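Local coordinates for myosin IE heavy chain (Dictyostelium discoideum, PDB 1LKX), which is a single-headed myosin motor that binds actin filaments, has an actin-activated ATPase activity and may move membranes relative to actin, at residues K63-R68 / M77-N82; Y226-K231 / L274-I279; E429-K434 / A622-R627. One frame throughout, in Å; residues are numbered along the deposited sequence.

In the fold
The three contacts lie within one myosin motor domain but share no helix or strand, and none touches another. Interaction 2 is the most buried, an apolar and aromatic packing of helix ends on the far side of the chain's centre from the other two. Interactions 1 and 3 are partly buried. Interaction 1 joins two helices consecutive in sequence: its tyrosines cross, N82 points into the bend after the first helix, and the Y78 side chain is about 10 Å from the bound ADP. Interaction 3 joins the ends of two helices and the loops after them, with W433 edge-on to a backbone. Small residues recur where aromatic rings approach a backbone, at G277 and at A622-G623.

Interaction 1 of 3, residues K63-R68 / M77-N82; sequences KAYNGR and MYALAN. Unlike the reference sequence in segment 77-82: M77 (reference Ile).
Two helices consecutive in sequence, joined by an irregular loop in the N-terminal part of the myosin motor domain, supply this contact: helix 59-65 ends, the loop follows, and helix 77-91 packs its first turns against the end of the first helix. Three side chains carry most of the meeting, Y65 at the end of the first helix and Y78 and N82 one turn apart on the second.

Y65 and Y78 both hold CG anti to the carbonyl carbon, with a chi1 of -68° in each, and their side chains cross at about a right angle. They touch near their roots as well as at the rings. Y65 CB lies 3.8 Å from Y78 CB, and farther out Y65 CD1 comes in at the edge of the Y78 ring, 3.9 Å from Y78 CD2. The opposite rim of the Y65 ring runs alongside A79, where Y65 CD2 is 4.4 Å from A79 CB. The phenol ends serve other partners, Y65 OH bonding to the carbonyl of P74 and Y78 OH to Q116 on helix 107-121. H76 meets both rings, while F117 of that same helix lies against Y78.

N82 points at the backbone instead. With CG anti to its own N, chi1 -178°, the side chain reaches straight into the bend where N66 leaves the helical conformation. Its carboxamide plane stands 69° from that of N66. Beyond it, G67 takes a positive phi, a conformation suited to a residue without CB, and G67 O accepts a hydrogen bond from R86, farther along helix 77-91. The flat group of N82 thus lies among backbone atoms of the bend: N82 CG is 3.4 Å from Y65 O and 3.5 Å from G67 N.

Interaction 2 of 3, residues Y226-K231 / L274-I279; sequences YEYLKK and LHIGNI
A short helix packs against the end of another here, with a ring over a glycine. Y228 presents a ring face to the backbone of G277, whose CA sits over the ring as a CH-pi donor, 3.4 Å from the Y228 centroid and 21° off the ring normal. Having no side chain, G277 can offer its main chain directly to the ring, and the type I turn I276-I279, closed by I279 N to I276 O at 3.1 Å, carries it there.

The apolar contacts centre on L274. Its CB meets Y226 CD2 at 3.7 Å, while CD1 of the same leucine lies above one face of the Y226 ring, toward the rim; the two side chains cross at about a right angle. The other branch, L274 CD2, approaches L229 CG obliquely at 4.2 Å. H275 reaches the Y226 ring at its edge.

N278 and E227 pack together where the short helix begins. Y226, at the N-cap position, uses its carbonyl for the first turn, with K230 N to Y226 O at 2.7 Å. The phenols and H275 find their polar partners outside the two segments: Y226 OH bonds to T220 N, Y228 OH to D350, and H275 NE2 to G218 O.

In what corresponds to the upper 50 kDa subdomain of myosins, helix 200-206 packs on L229 and L274, helix 342-372 covers Y228 and I276, and helix 299-309 lies against H275 and N278.

Interaction 3 of 3, residues E429-K434 / A622-R627; sequences EGIEWK and AGFAGR. Unlike the reference sequence in segment 429-434: E429 (reference Lys).
W433 stands edge-on to the backbone at A622 and G623. Its CG is anti to the backbone N, chi1 -173°, which swings the six-membered ring toward the opposing chain, so that the rim atoms CZ3 and CH2 do the touching. G623 N lies near the plane of the indole, beside CH2, and the methyl of A622 meets the same corner, W433 CH2 to A622 CB 3.4 Å. From K434 a methylene next to the amine reaches that methyl: K434 CE is 3.8 Å from A622 CB, its chain running extended as far as a bend at chi4. I431 and F624 cross obliquely, and a single branch makes the contact, I431 CG2 resting 3.6 Å from F624 CE1.

Both segments begin at the end of a helix. Helix 398-430, which corresponds to the relay helix of myosins, ends in a Schellman motif with G430, at positive phi, as its C-prime residue, and the loop beyond delivers I431 and W433. Helix 614-622, in the position of the SH1 helix, gives way at G623 to the chain that enters the converter. The contact therefore joins the relay loop to the start of the converter, part of the route by which myosins are thought to pass changes at the nucleotide site to the lever arm.

Farther along, A625 and G626 form a classic beta bulge facing I679. The R627 side chain folds back and gives an NH2 hydrogen bond to F624 O, 3.3 Å long and fairly straight at 163°. R627 NH1 makes a salt bridge to E425 of the relay helix, while Y426 OH bonds to F624 N.

Interaction 1 of 3, residues K63-R68 / M77-N82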
# COMPACT_ATOMS: atom_id res chain seq x y z
N LYS A 63 19.70 15.43 10.89
CA LYS A 63 20.90 15.42 11.69
C LYS A 63 20.55 15.46 13.17
O LYS A 63 21.23 14.86 14.00
CB LYS A 63 21.78 16.62 11.34
CG LYS A 63 22.18 16.71 9.87
CD LYS A 63 22.95 18.00 9.57
CE LYS A 63 23.11 18.24 8.08
NZ LYS A 63 23.59 19.62 7.75
N ALA A 64 19.48 16.17 13.51
CA ALA A 64 19.07 16.31 14.90
C ALA A 64 18.62 15.01 15.55
O ALA A 64 18.96 14.75 16.70
CB ALA A 64 17.97 17.34 15.01
N TYR A 65 17.86 14.20 14.82
CA TYR A 65 17.37 12.94 15.38
C TYR A 65 18.33 11.79 15.18
O TYR A 65 18.18 10.73 15.80
CB TYR A 65 16.04 12.57 14.76
CG TYR A 65 14.92 13.48 15.17
CD1 TYR A 65 14.69 14.67 14.48
CD2 TYR A 65 14.11 13.17 16.24
CE1 TYR A 65 13.68 15.53 14.86
CE2 TYR A 65 13.09 14.02 16.63
CZ TYR A 65 12.88 15.20 15.94
OH TYR A 65 11.89 16.06 16.35
N ASN A 66 19.31 11.99 14.30
CA ASN A 66 20.28 10.95 14.03
C ASN A 66 21.08 10.62 15.29
O ASN A 66 21.63 11.51 15.93
CB ASN A 66 21.23 11.39 12.93
CG ASN A 66 22.12 10.26 12.45
OD1 ASN A 66 23.00 10.47 11.61
ND2 ASN A 66 21.91 9.06 12.99
N GLY A 67 21.13 9.34 15.63
CA GLY A 67 21.87 8.90 16.79
C GLY A 67 21.15 9.06 18.12
O GLY A 67 21.24 8.19 19.00
N ARG A 68 20.42 10.17 18.26
CA ARG A 68 19.70 10.47 19.48
C ARG A 68 18.62 9.46 19.89
O ARG A 68 18.08 8.73 19.05
CB ARG A 68 19.09 11.87 19.37
CG ARG A 68 20.13 12.95 19.23
CD ARG A 68 19.56 14.32 19.45
NE ARG A 68 20.60 15.26 19.82
CZ ARG A 68 21.32 15.17 20.93
NH1 ARG A 68 21.10 14.18 21.79
NH2 ARG A 68 22.25 16.07 21.19
N MET A 77 8.79 11.27 13.07
CA MET A 77 8.92 10.17 12.14
C MET A 77 10.37 9.68 12.10
O MET A 77 10.64 8.48 12.01
CB MET A 77 8.50 10.67 10.77
CG MET A 77 8.38 9.59 9.76
SD MET A 77 7.13 8.45 10.33
CE MET A 77 8.18 7.19 11.25
N TYR A 78 11.31 10.62 12.16
CA TYR A 78 12.72 10.28 12.11
C TYR A 78 13.22 9.39 13.22
O TYR A 78 14.11 8.57 13.01
CB TYR A 78 13.55 11.55 12.08
CG TYR A 78 13.40 12.35 10.82
CD1 TYR A 78 12.81 11.82 9.68
CD2 TYR A 78 13.86 13.67 10.76
CE1 TYR A 78 12.69 12.57 8.52
CE2 TYR A 78 13.74 14.43 9.59
CZ TYR A 78 13.16 13.88 8.48
OH TYR A 78 13.03 14.64 7.34
N ALA A 79 12.65 9.56 14.40
CA ALA A 79 13.06 8.76 15.54
C ALA A 79 12.81 7.29 15.25
O ALA A 79 13.55 6.42 15.71
CB ALA A 79 12.27 9.18 16.77
N LEU A 80 11.78 7.01 14.47
CA LEU A 80 11.44 5.64 14.13
C LEU A 80 12.48 5.13 13.16
O LEU A 80 13.04 4.05 13.35
CB LEU A 80 10.04 5.60 13.50
CG LEU A 80 9.28 4.27 13.60
CD1 LEU A 80 9.73 3.30 12.52
CD2 LEU A 80 9.49 3.70 15.00
N ALA A 81 12.76 5.91 12.13
CA ALA A 81 13.75 5.53 11.13
C ALA A 81 15.09 5.33 11.82
O ALA A 81 15.76 4.32 11.59
CB ALA A 81 13.87 6.60 10.06
N ASN A 82 15.48 6.29 12.66
CA ASN A 82 16.74 6.20 13.37
C ASN A 82 16.82 4.90 14.18
O ASN A 82 17.85 4.23 14.17
CB ASN A 82 16.92 7.41 14.29
CG ASN A 82 18.26 7.40 15.02
OD1 ASN A 82 18.39 6.88 16.14
ND2 ASN A 82 19.28 7.95 14.38

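Interaction 2 of 3, residues Y226-K231 / L274-I279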
# COMPACT_ATOMS: atom_id res chain seq x y z
N TYR A 226 -10.10 12.61 -25.34
CA TYR A 226 -10.06 11.17 -25.26
C TYR A 226 -11.17 10.58 -24.40
O TYR A 226 -11.46 11.06 -23.31
CB TYR A 226 -8.68 10.72 -24.77
CG TYR A 226 -7.60 11.25 -25.67
CD1 TYR A 226 -7.18 12.58 -25.57
CD2 TYR A 226 -7.07 10.47 -26.69
CE1 TYR A 226 -6.28 13.11 -26.48
CE2 TYR A 226 -6.17 10.99 -27.60
CZ TYR A 226 -5.78 12.32 -27.49
OH TYR A 226 -4.92 12.86 -28.42
N GLU A 227 -11.79 9.53 -24.94
CA GLU A 227 -12.89 8.83 -24.29
C GLU A 227 -12.62 8.43 -22.84
O GLU A 227 -13.27 8.93 -21.91
CB GLU A 227 -13.25 7.59 -25.11
CG GLU A 227 -14.37 6.78 -24.51
CD GLU A 227 -15.54 7.65 -24.07
OE1 GLU A 227 -15.87 8.61 -24.79
OE2 GLU A 227 -16.13 7.36 -22.99
N TYR A 228 -11.66 7.54 -22.65
CA TYR A 228 -11.32 7.09 -21.32
C TYR A 228 -11.16 8.24 -20.33
O TYR A 228 -11.69 8.18 -19.23
CB TYR A 228 -10.04 6.26 -21.35
CG TYR A 228 -10.18 4.91 -22.02
CD1 TYR A 228 -11.40 4.22 -21.99
CD2 TYR A 228 -9.10 4.31 -22.64
CE1 TYR A 228 -11.52 2.96 -22.57
CE2 TYR A 228 -9.20 3.05 -23.22
CZ TYR A 228 -10.41 2.38 -23.17
OH TYR A 228 -10.51 1.13 -23.75
N LEU A 229 -10.45 9.29 -20.72
CA LEU A 229 -10.25 10.43 -19.83
C LEU A 229 -11.49 11.31 -19.66
O LEU A 229 -11.75 11.85 -18.59
CB LEU A 229 -9.09 11.29 -20.31
CG LEU A 229 -7.74 10.58 -20.44
CD1 LEU A 229 -6.66 11.61 -20.72
CD2 LEU A 229 -7.43 9.83 -19.17
N LYS A 230 -12.27 11.44 -20.72
CA LYS A 230 -13.46 12.27 -20.67
C LYS A 230 -14.54 11.74 -19.74
O LYS A 230 -15.20 12.52 -19.06
CB LYS A 230 -14.02 12.42 -22.09
CG LYS A 230 -15.11 13.45 -22.24
CD LYS A 230 -15.73 13.37 -23.62
CE LYS A 230 -16.59 14.59 -23.90
NZ LYS A 230 -15.77 15.85 -23.97
N LYS A 231 -14.73 10.43 -19.69
CA LYS A 231 -15.76 9.79 -18.87
C LYS A 231 -15.98 10.38 -17.48
O LYS A 231 -17.03 10.93 -17.19
CB LYS A 231 -15.48 8.29 -18.73
CG LYS A 231 -15.18 7.60 -20.04
CD LYS A 231 -14.85 6.13 -19.85
CE LYS A 231 -16.10 5.33 -19.51
NZ LYS A 231 -15.81 3.86 -19.34
N LEU A 274 -4.74 5.40 -25.19
CA LEU A 274 -5.61 6.55 -25.37
C LEU A 274 -6.40 6.44 -26.66
O LEU A 274 -7.59 6.78 -26.70
CB LEU A 274 -4.79 7.84 -25.37
CG LEU A 274 -4.27 8.32 -24.03
CD1 LEU A 274 -3.69 9.72 -24.18
CD2 LEU A 274 -5.41 8.32 -23.04
N HIS A 275 -5.75 5.98 -27.73
CA HIS A 275 -6.44 5.83 -29.00
C HIS A 275 -7.44 4.68 -28.90
O HIS A 275 -8.58 4.82 -29.33
CB HIS A 275 -5.44 5.59 -30.12
CG HIS A 275 -4.73 6.84 -30.55
ND1 HIS A 275 -3.41 6.86 -30.94
CD2 HIS A 275 -5.17 8.12 -30.65
CE1 HIS A 275 -3.06 8.09 -31.26
NE2 HIS A 275 -4.11 8.88 -31.09
N ILE A 276 -7.02 3.56 -28.33
CA ILE A 276 -7.91 2.41 -28.19
C ILE A 276 -9.23 2.85 -27.57
O ILE A 276 -10.30 2.38 -27.96
CB ILE A 276 -7.28 1.32 -27.29
CG1 ILE A 276 -6.04 0.73 -27.95
CG2 ILE A 276 -8.29 0.23 -27.01
CD1 ILE A 276 -5.31 -0.30 -27.11
N GLY A 277 -9.16 3.75 -26.61
CA GLY A 277 -10.36 4.22 -25.95
C GLY A 277 -11.33 4.97 -26.83
O GLY A 277 -12.50 5.15 -26.47
N ASN A 278 -10.87 5.41 -27.99
CA ASN A 278 -11.74 6.14 -28.89
C ASN A 278 -12.29 5.29 -30.02
O ASN A 278 -12.96 5.80 -30.92
CB ASN A 278 -10.99 7.35 -29.45
CG ASN A 278 -10.73 8.40 -28.39
OD1 ASN A 278 -10.21 9.48 -28.68
ND2 ASN A 278 -11.08 8.08 -27.15
N ILE A 279 -12.04 3.99 -29.97
CA ILE A 279 -12.55 3.11 -31.00
C ILE A 279 -14.03 2.83 -30.77
O ILE A 279 -14.41 2.30 -29.73
CB ILE A 279 -11.81 1.77 -31.03
CG1 ILE A 279 -10.39 1.98 -31.56
CG2 ILE A 279 -12.57 0.78 -31.88
CD1 ILE A 279 -9.61 0.70 -31.68

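Interaction 3 of 3, residues E429-K434 / A622-R627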
# COMPACT_ATOMS: atom_id res chain seq x y z
N GLU A 429 5.33 -16.58 30.39
CA GLU A 429 6.58 -16.42 31.14
C GLU A 429 6.22 -16.44 32.62
O GLU A 429 7.09 -16.65 33.48
CB GLU A 429 7.27 -15.09 30.82
CG GLU A 429 8.35 -15.15 29.75
CD GLU A 429 9.51 -16.08 30.09
OE1 GLU A 429 10.63 -15.86 29.57
OE2 GLU A 429 9.31 -17.04 30.88
N GLY A 430 4.94 -16.21 32.90
CA GLY A 430 4.46 -16.20 34.26
C GLY A 430 4.68 -14.88 34.97
O GLY A 430 5.26 -14.84 36.06
N ILE A 431 4.22 -13.79 34.37
CA ILE A 431 4.37 -12.47 34.97
C ILE A 431 3.00 -11.90 35.32
O ILE A 431 2.37 -11.26 34.49
CB ILE A 431 5.06 -11.48 34.01
CG1 ILE A 431 6.39 -12.05 33.53
CG2 ILE A 431 5.27 -10.15 34.73
CD1 ILE A 431 7.38 -12.33 34.64
N GLU A 432 2.55 -12.16 36.55
CA GLU A 432 1.26 -11.68 37.05
C GLU A 432 0.73 -10.66 36.06
O GLU A 432 1.28 -9.56 35.93
CB GLU A 432 1.45 -11.03 38.43
CG GLU A 432 2.14 -11.95 39.45
CD GLU A 432 1.20 -12.97 40.08
OE1 GLU A 432 0.45 -12.60 41.01
OE2 GLU A 432 1.21 -14.15 39.65
N TRP A 433 -0.33 -11.02 35.36
CA TRP A 433 -0.88 -10.14 34.34
C TRP A 433 -2.39 -10.01 34.31
O TRP A 433 -3.12 -11.01 34.25
CB TRP A 433 -0.36 -10.59 32.96
CG TRP A 433 -0.71 -9.66 31.84
CD1 TRP A 433 -1.57 -9.90 30.81
CD2 TRP A 433 -0.24 -8.32 31.67
NE1 TRP A 433 -1.68 -8.78 30.02
CE2 TRP A 433 -0.87 -7.80 30.52
CE3 TRP A 433 0.65 -7.51 32.38
CZ2 TRP A 433 -0.64 -6.50 30.07
CZ3 TRP A 433 0.88 -6.22 31.93
CH2 TRP A 433 0.24 -5.73 30.78
N LYS A 434 -2.88 -8.77 34.35
CA LYS A 434 -4.31 -8.53 34.26
C LYS A 434 -4.61 -8.47 32.76
O LYS A 434 -4.38 -7.44 32.11
CB LYS A 434 -4.69 -7.21 34.93
CG LYS A 434 -3.70 -6.07 34.74
CD LYS A 434 -4.18 -4.83 35.49
CE LYS A 434 -3.05 -3.86 35.75
NZ LYS A 434 -2.04 -4.42 36.68
N ALA A 622 0.21 -1.15 32.13
CA ALA A 622 0.29 -2.37 32.92
C ALA A 622 1.55 -3.20 32.62
O ALA A 622 2.14 -3.80 33.51
CB ALA A 622 -0.96 -3.22 32.70
N GLY A 623 1.95 -3.21 31.35
CA GLY A 623 3.12 -3.97 30.92
C GLY A 623 4.47 -3.37 31.27
O GLY A 623 4.54 -2.38 31.99
N PHE A 624 5.53 -3.98 30.76
CA PHE A 624 6.89 -3.52 31.02
C PHE A 624 7.61 -3.03 29.76
O PHE A 624 7.37 -3.52 28.67
CB PHE A 624 7.72 -4.63 31.66
CG PHE A 624 7.09 -5.23 32.89
CD1 PHE A 624 6.03 -6.13 32.78
CD2 PHE A 624 7.55 -4.89 34.16
CE1 PHE A 624 5.44 -6.68 33.92
CE2 PHE A 624 6.97 -5.44 35.30
CZ PHE A 624 5.91 -6.33 35.19
N ALA A 625 8.50 -2.06 29.94
CA ALA A 625 9.26 -1.50 28.82
C ALA A 625 9.89 -2.60 28.01
O ALA A 625 9.35 -2.99 26.97
CB ALA A 625 10.34 -0.57 29.34
N GLY A 626 11.02 -3.12 28.47
CA GLY A 626 11.69 -4.19 27.75
C GLY A 626 11.71 -5.51 28.51
O GLY A 626 11.74 -5.52 29.74
N ARG A 627 11.69 -6.61 27.77
CA ARG A 627 11.73 -7.96 28.34
C ARG A 627 12.95 -8.69 27.81
O ARG A 627 12.84 -9.65 27.05
CB ARG A 627 10.46 -8.75 27.97
CG ARG A 627 10.23 -8.98 26.48
CD ARG A 627 9.97 -7.68 25.74
NE ARG A 627 8.98 -6.86 26.42
CZ ARG A 627 7.72 -7.23 26.64
NH1 ARG A 627 7.30 -8.42 26.23
NH2 ARG A 627 6.89 -6.42 27.28